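PDB 3NPP: pfam DUF1093 family protein from Bacillus subtilis, which is of unknown function, a small, beta-rich DUF1093 family protein encoded by yxeA, made with a signal sequence and so probably exported. Local coordinates for residues 48-59 and 70-78. Residues are numbered along the deposited sequence; the frame is centred on the assembly and turned at random.
Sequences AGKELRKNAYLK and WEEVKFEDM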
loop_
_atom_site.group_PDB
_atom_site.type_symbol
_atom_site.label_atom_id
_atom_site.label_comp_id
_atom_site.label_asym_id
_atom_site.label_seq_id
_atom_site.Cartn_x
_atom_site.Cartn_y
_atom_site.Cartn_z
ATOM N N ALA A 48 4.148 11.853 -12.834
ATOM C CA ALA A 48 2.958 12.571 -13.279
ATOM C C ALA A 48 2.776 12.323 -14.763
ATOM O O ALA A 48 3.745 12.086 -15.480
ATOM C CB ALA A 48 3.092 14.080 -12.975
ATOM N N GLY A 49 1.533 12.391 -15.231
ATOM C CA GLY A 49 1.201 12.250 -16.651
ATOM C C GLY A 49 1.453 13.479 -17.502
ATOM O O GLY A 49 1.081 13.484 -18.683
ATOM N N LYS A 50 2.029 14.548 -16.894
ATOM C CA LYS A 50 2.528 15.708 -17.611
ATOM C C LYS A 50 3.738 16.278 -16.863
ATOM O O LYS A 50 3.977 15.931 -15.679
ATOM C CB LYS A 50 1.420 16.778 -17.719
ATOM C CG LYS A 50 0.929 17.360 -16.354
ATOM C CD LYS A 50 -0.425 18.060 -16.511
ATOM C CE LYS A 50 -0.766 18.969 -15.321
ATOM N NZ LYS A 50 -2.280 19.088 -15.101
ATOM N N GLU A 51 4.499 17.140 -17.549
ATOM C CA GLU A 51 5.579 17.887 -16.906
ATOM C C GLU A 51 4.987 18.968 -16.035
ATOM O O GLU A 51 4.150 19.716 -16.483
ATOM C CB GLU A 51 6.521 18.512 -17.925
ATOM C CG GLU A 51 7.332 17.482 -18.635
ATOM C CD GLU A 51 8.184 18.049 -19.764
ATOM O OE1 GLU A 51 8.430 19.281 -19.770
ATOM O OE2 GLU A 51 8.607 17.234 -20.629
ATOM N N LEU A 52 5.429 19.020 -14.789
ATOM C CA LEU A 52 4.888 19.914 -13.797
ATOM C C LEU A 52 5.631 21.254 -13.849
ATOM O O LEU A 52 6.792 21.326 -14.266
ATOM C CB LEU A 52 5.003 19.285 -12.417
ATOM C CG LEU A 52 4.313 17.930 -12.219
ATOM C CD1 LEU A 52 4.668 17.363 -10.860
ATOM C CD2 LEU A 52 2.767 18.032 -12.399
ATOM N N ARG A 53 4.953 22.297 -13.391
ATOM C CA ARG A 53 5.471 23.669 -13.456
ATOM C C ARG A 53 6.604 23.813 -12.440
ATOM O O ARG A 53 6.466 23.387 -11.302
ATOM C CB ARG A 53 4.343 24.661 -13.171
ATOM C CG ARG A 53 4.721 26.144 -13.323
ATOM C CD ARG A 53 3.494 27.055 -13.181
ATOM N N LYS A 54 7.745 24.341 -12.889
ATOM C CA LYS A 54 8.903 24.623 -12.004
ATOM C C LYS A 54 8.487 25.480 -10.773
ATOM O O LYS A 54 7.709 26.414 -10.905
ATOM C CB LYS A 54 10.016 25.355 -12.785
ATOM C CG LYS A 54 11.337 25.535 -11.993
ATOM N N ASN A 55 8.921 25.058 -9.591
ATOM C CA ASN A 55 8.590 25.696 -8.310
ATOM C C ASN A 55 7.155 25.551 -7.772
ATOM O O ASN A 55 6.864 26.067 -6.704
ATOM C CB ASN A 55 9.078 27.166 -8.273
ATOM C CG ASN A 55 10.562 27.274 -8.498
ATOM O OD1 ASN A 55 11.325 26.398 -8.093
ATOM N ND2 ASN A 55 10.987 28.356 -9.113
ATOM N N ALA A 56 6.313 24.763 -8.434
ATOM C CA ALA A 56 5.035 24.343 -7.858
ATOM C C ALA A 56 5.267 23.511 -6.581
ATOM O O ALA A 56 6.323 22.868 -6.423
ATOM C CB ALA A 56 4.231 23.525 -8.889
ATOM N N TYR A 57 4.308 23.582 -5.648
ATOM C CA TYR A 57 4.329 22.733 -4.460
ATOM C C TYR A 57 3.346 21.567 -4.631
ATOM O O TYR A 57 2.194 21.755 -5.113
ATOM C CB TYR A 57 4.019 23.542 -3.213
ATOM C CG TYR A 57 5.027 24.633 -2.924
ATOM C CD1 TYR A 57 6.212 24.356 -2.247
ATOM C CD2 TYR A 57 4.805 25.926 -3.332
ATOM C CE1 TYR A 57 7.143 25.342 -1.985
ATOM C CE2 TYR A 57 5.738 26.951 -3.070
ATOM C CZ TYR A 57 6.901 26.650 -2.403
ATOM O OH TYR A 57 7.828 27.649 -2.154
ATOM N N LEU A 58 3.790 20.378 -4.242
ATOM C CA LEU A 58 3.022 19.151 -4.439
ATOM C C LEU A 58 2.875 18.422 -3.111
ATOM O O LEU A 58 3.778 18.484 -2.270
ATOM C CB LEU A 58 3.718 18.229 -5.456
ATOM C CG LEU A 58 3.005 17.996 -6.795
ATOM C CD1 LEU A 58 2.943 19.322 -7.632
ATOM C CD2 LEU A 58 3.703 16.876 -7.587
ATOM N N LYS A 59 1.724 17.774 -2.935
ATOM C CA LYS A 59 1.487 16.804 -1.881
ATOM C C LYS A 59 1.429 15.390 -2.547
ATOM O O LYS A 59 0.591 15.147 -3.410
ATOM C CB LYS A 59 0.159 17.136 -1.178
ATOM C CG LYS A 59 -0.253 16.159 -0.050
ATOM C CD LYS A 59 -1.631 16.532 0.575
ATOM C CE LYS A 59 -2.838 16.279 -0.410
ATOM N NZ LYS A 59 -3.168 14.866 -1.204
ATOM N N TRP A 70 -0.495 12.239 -6.586
ATOM C CA TRP A 70 0.084 13.594 -6.463
ATOM C C TRP A 70 -1.028 14.625 -6.566
ATOM O O TRP A 70 -2.018 14.383 -7.238
ATOM C CB TRP A 70 1.135 13.837 -7.536
ATOM C CG TRP A 70 0.643 13.951 -8.911
ATOM C CD1 TRP A 70 0.513 12.936 -9.826
ATOM C CD2 TRP A 70 0.274 15.158 -9.592
ATOM N NE1 TRP A 70 0.061 13.442 -11.027
ATOM C CE2 TRP A 70 -0.114 14.797 -10.907
ATOM C CE3 TRP A 70 0.200 16.510 -9.204
ATOM C CZ2 TRP A 70 -0.558 15.745 -11.852
ATOM C CZ3 TRP A 70 -0.235 17.470 -10.154
ATOM C CH2 TRP A 70 -0.589 17.090 -11.450
ATOM N N GLU A 71 -0.836 15.782 -5.919
ATOM C CA GLU A 71 -1.808 16.860 -5.950
ATOM C C GLU A 71 -1.056 18.160 -5.760
ATOM O O GLU A 71 -0.271 18.270 -4.840
ATOM C CB GLU A 71 -2.842 16.692 -4.833
ATOM C CG GLU A 71 -3.843 17.841 -4.723
ATOM C CD GLU A 71 -4.944 17.602 -3.731
ATOM O OE1 GLU A 71 -4.719 16.878 -2.750
ATOM O OE2 GLU A 71 -6.050 18.152 -3.934
ATOM N N GLU A 72 -1.307 19.154 -6.610
ATOM C CA GLU A 72 -0.674 20.463 -6.396
ATOM C C GLU A 72 -1.362 21.134 -5.203
ATOM O O GLU A 72 -2.595 21.096 -5.102
ATOM C CB GLU A 72 -0.753 21.373 -7.622
ATOM C CG GLU A 72 0.015 22.772 -7.405
ATOM C CD GLU A 72 -0.071 23.722 -8.559
ATOM O OE1 GLU A 72 -0.853 23.483 -9.487
ATOM O OE2 GLU A 72 0.662 24.735 -8.532
ATOM N N VAL A 73 -0.553 21.752 -4.333
ATOM C CA VAL A 73 -1.031 22.605 -3.212
ATOM C C VAL A 73 -0.323 23.965 -3.246
ATOM O O VAL A 73 0.643 24.147 -3.990
ATOM C CB VAL A 73 -0.807 21.917 -1.835
ATOM C CG1 VAL A 73 -1.592 20.582 -1.749
ATOM C CG2 VAL A 73 0.695 21.677 -1.570
ATOM N N LYS A 74 -0.843 24.946 -2.498
ATOM C CA LYS A 74 -0.173 26.244 -2.352
ATOM C C LYS A 74 0.621 26.255 -1.074
ATOM O O LYS A 74 0.246 25.603 -0.126
ATOM C CB LYS A 74 -1.168 27.407 -2.336
ATOM C CG LYS A 74 -2.176 27.461 -3.483
ATOM C CD LYS A 74 -1.568 27.574 -4.853
ATOM C CE LYS A 74 -1.261 28.980 -5.212
ATOM N NZ LYS A 74 -0.590 28.967 -6.584
ATOM N N PHE A 75 1.703 27.049 -1.048
ATOM C CA PHE A 75 2.640 27.096 0.068
ATOM C C PHE A 75 1.918 27.370 1.380
ATOM O O PHE A 75 2.126 26.679 2.374
ATOM C CB PHE A 75 3.694 28.176 -0.200
ATOM C CG PHE A 75 4.691 28.351 0.903
ATOM C CD1 PHE A 75 5.854 27.588 0.934
ATOM C CD2 PHE A 75 4.496 29.288 1.875
ATOM C CE1 PHE A 75 6.787 27.729 1.953
ATOM C CE2 PHE A 75 5.449 29.465 2.914
ATOM C CZ PHE A 75 6.589 28.689 2.943
ATOM N N GLU A 76 1.035 28.358 1.361
ATOM C CA GLU A 76 0.351 28.823 2.571
ATOM C C GLU A 76 -0.612 27.820 3.224
ATOM O O GLU A 76 -0.985 28.021 4.374
ATOM C CB GLU A 76 -0.364 30.164 2.322
ATOM C CG GLU A 76 -1.569 30.159 1.343
ATOM C CD GLU A 76 -1.183 30.292 -0.126
ATOM O OE1 GLU A 76 0.048 30.241 -0.461
ATOM O OE2 GLU A 76 -2.114 30.421 -0.939
ATOM N N ASP A 77 -0.975 26.738 2.513
ATOM C CA ASP A 77 -1.848 25.712 3.039
ATOM C C ASP A 77 -1.124 24.445 3.454
ATOM O O ASP A 77 -1.767 23.542 3.929
ATOM C CB ASP A 77 -2.911 25.333 2.001
ATOM C CG ASP A 77 -3.616 26.530 1.453
ATOM O OD1 ASP A 77 -4.022 27.402 2.270
ATOM O OD2 ASP A 77 -3.710 26.635 0.207
HETATM N N MSE A 78 0.201 24.385 3.298
HETATM C CA MSE A 78 0.965 23.233 3.739
HETATM C C MSE A 78 1.085 23.291 5.259
HETATM O O MSE A 78 0.964 24.406 5.864
HETATM C CB MSE A 78 2.348 23.237 3.108
HETATM C CG MSE A 78 2.311 23.153 1.586
HETATM SE SE MSE A 78 4.025 22.901 0.773
HETATM C CE MSE A 78 5.098 24.287 1.659
HETATM O O HOH W 1 -0.748 12.479 -13.664
HETATM O O HOH W 2 1.799 25.096 -6.200
#
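Leu-58 faces Glu-72 as a non-hydrogen-bonded pair in an antiparallel beta hairpin, where strand 66-73 runs back along strand 57-63. One step further on, Lys-59 and Glu-71 form a hydrogen-bonded pair: Lys-59 N reaches Glu-71 O at 2.8 Å almost straight, and Glu-71 N returns a more bent bond to Lys-59 O. At the start of the strand, Val-73 N donates a hydrogen bond to Tyr-57 O. Beside it a water accepts from Tyr-57 N and donates to both Val-73 O and Glu-72 OE2, bridging the two segments.

The charged contact lies on the sheet face of Lys-59 and Glu-71. Their side chains run alongside each other, and the lysine, bent at chi3 and chi4, brings NZ within 3.0 Å of Glu-71 OE1 in a salt bridge whose hydrogen bond is weak.

Apolar contacts gather around two rings. Ala-48, at the end of strand 41-48, sets CB over the five-membered ring of Trp-70, and Leu-52 of the loop that follows sets CD2 over the six-membered one, 4.0 Å from its centroid. Trp-70 CG sits between the backbone N and the carbonyl carbon (chi1 69°), which turns the indole to meet both. Leu-58 CD2 approaches Trp-70 CE3, and Phe-46 of strand 41-48 also touches Leu-52 and Leu-58. The Tyr-57 ring meets Phe-75 obliquely, planes at 56°, with Phe-75 CB above it off-centre, while the selenium of Met-78, a selenomethionine, makes an oblique Met-aromatic contact. An alanine in place of Tyr-57 would probably leave Phe-75 CB and the Met-78 selenium without the ring they pack on, opening a gap beside the strand. At the far end a second water accepts from Gly-49 N and from Trp-70 NE1, 2.9 Å away in the indole plane.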